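Local coordinates for protein LINE-1 ORF1P (Homo sapiens, PDB 2W7A) that acts as an RNA- and single-stranded DNA-binding nucleic acid chaperone essential for LINE-1 retrotransposition, represented here by its central RRM domain, at residues K71-M74 against K75-L79. Residues are numbered along the deposited sequence; the frame is centred on the assembly and turned at random. Where two conformers were deposited one is given.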
loop_
_atom_site.group_PDB
_atom_site.type_symbol
_atom_site.label_atom_id
_atom_site.label_comp_id
_atom_site.label_asym_id
_atom_site.label_seq_id
_atom_site.Cartn_x
_atom_site.Cartn_y
_atom_site.Cartn_z
ATOM N N LYS A 71 10.082 -1.036 -9.862
ATOM C CA LYS A 71 9.671 -1.059 -11.282
ATOM C C LYS A 71 8.334 -0.380 -11.477
ATOM O O LYS A 71 7.359 -0.753 -10.822
ATOM C CB LYS A 71 9.598 -2.498 -11.809
ATOM C CG LYS A 71 11.007 -3.157 -11.909
ATOM C CD LYS A 71 10.960 -4.514 -12.571
ATOM C CE LYS A 71 10.595 -4.423 -14.051
ATOM N NZ LYS A 71 11.574 -3.612 -14.824
ATOM N N VAL A 72 8.302 0.612 -12.368
ATOM C CA VAL A 72 7.047 1.276 -12.698
ATOM C C VAL A 72 6.046 0.286 -13.261
ATOM O O VAL A 72 4.846 0.358 -12.973
ATOM C CB VAL A 72 7.303 2.458 -13.686
ATOM C CG1 VAL A 72 6.019 3.117 -14.146
ATOM C CG2 VAL A 72 8.228 3.465 -13.016
ATOM N N GLU A 73 6.515 -0.655 -14.055
ATOM C CA GLU A 73 5.600 -1.661 -14.578
ATOM C C GLU A 73 4.882 -2.431 -13.476
ATOM O O GLU A 73 3.685 -2.790 -13.640
ATOM C CB GLU A 73 6.368 -2.624 -15.492
ATOM C CG GLU A 73 5.441 -3.584 -16.301
ATOM C CD GLU A 73 6.187 -4.492 -17.230
ATOM O OE1 GLU A 73 7.365 -4.201 -17.547
ATOM O OE2 GLU A 73 5.580 -5.501 -17.663
HETATM N N MSE A 74 5.560 -2.671 -12.346
HETATM C CA MSE A 74 4.961 -3.424 -11.287
HETATM C C MSE A 74 3.978 -2.560 -10.516
HETATM O O MSE A 74 2.861 -3.029 -10.145
HETATM C CB MSE A 74 6.028 -3.969 -10.360
HETATM C CG MSE A 74 5.477 -4.645 -9.168
HETATM SE SE MSE A 74 4.310 -6.226 -9.533
HETATM C CE MSE A 74 5.674 -7.338 -10.217
ATOM N N LYS A 75 4.326 -1.314 -10.272
ATOM C CA LYS A 75 3.329 -0.373 -9.737
ATOM C C LYS A 75 2.017 -0.441 -10.548
ATOM O O LYS A 75 0.924 -0.521 -10.001
ATOM C CB LYS A 75 3.841 1.046 -9.717
ATOM C CG LYS A 75 2.965 1.982 -9.145
ATOM C CD LYS A 75 3.093 3.224 -9.719
ATOM C CE LYS A 75 2.220 3.282 -10.928
ATOM N NZ LYS A 75 1.364 4.477 -10.911
ATOM N N GLU A 76 2.150 -0.366 -11.863
ATOM C CA GLU A 76 0.974 -0.276 -12.728
ATOM C C GLU A 76 0.209 -1.589 -12.715
ATOM O O GLU A 76 -1.025 -1.584 -12.797
ATOM C CB GLU A 76 1.409 0.099 -14.163
ATOM C CG GLU A 76 1.943 1.517 -14.239
ATOM C CD GLU A 76 2.288 2.008 -15.589
ATOM O OE1 GLU A 76 1.923 1.327 -16.570
ATOM O OE2 GLU A 76 3.005 3.053 -15.648
ATOM N N LYS A 77 0.925 -2.686 -12.694
ATOM C CA LYS A 77 0.269 -4.003 -12.603
ATOM C C LYS A 77 -0.574 -4.095 -11.345
ATOM O O LYS A 77 -1.741 -4.589 -11.391
ATOM C CB LYS A 77 1.320 -5.102 -12.603
ATOM C CG LYS A 77 0.806 -6.541 -12.705
ATOM C CD LYS A 77 2.010 -7.536 -12.780
ATOM C CE LYS A 77 3.043 -7.210 -13.839
ATOM N NZ LYS A 77 4.253 -6.487 -13.313
HETATM N N MSE A 78 -0.035 -3.691 -10.180
HETATM C CA MSE A 78 -0.796 -3.751 -8.940
HETATM C C MSE A 78 -2.035 -2.848 -8.997
HETATM O O MSE A 78 -3.122 -3.223 -8.557
HETATM C CB MSE A 78 0.094 -3.302 -7.769
HETATM C CG MSE A 78 -0.673 -3.154 -6.464
HETATM SE SE MSE A 78 0.271 -3.782 -4.885
HETATM C CE MSE A 78 0.648 -5.310 -5.915
ATOM N N LEU A 79 -1.853 -1.642 -9.543
ATOM C CA LEU A 79 -2.969 -0.727 -9.663
ATOM C C LEU A 79 -4.082 -1.311 -10.558
ATOM O O LEU A 79 -5.276 -1.224 -10.230
ATOM C CB LEU A 79 -2.516 0.637 -10.111
ATOM C CG LEU A 79 -1.808 1.478 -9.091
ATOM C CD1 LEU A 79 -1.287 2.743 -9.728
ATOM C CD2 LEU A 79 -2.722 1.820 -7.924
#
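The first turns of helix 72-85, the second long helix of this noncanonical RRM fold, begin at the N-cap residue K71, and the evidence for a regular alpha-helical start is four successive i to i+4 bonds. K75 N reaches K71 O at 3.1 Å with an N-H...O angle of 169°. E76 N to V72 O, K77 N to E73 O (2.9 Å) and M78 N to M74 O continue the series. Among side chains, V72 and E76 meet one turn apart: V72 CG1 lies 3.4 Å from E76 OE2, a methyl set against a carboxylate oxygen. CG of E76 is anti to its carbonyl carbon (chi1 -68°) and the chain runs on extended, which carries the carboxylate back along the helix to that methyl while CG itself sits 3.4 Å from V72 O. Shortening E76 to an alanine removes CG and the carboxylate, and would probably leave V72 CG1 and V72 O without those neighbours. M74, a selenomethionine, also touches L37 and F69, which places this face against helix 35-40 and strand 64-69. K77 crosses M74 at an angle, and the bend at chi3 (-52°) turns NZ back toward M74; the ammonium stays 4.7 Å from E73 OE2, measured from K77 NZ, too far for a salt bridge, and K77 NZ instead lies 3.5 Å from M74 CE.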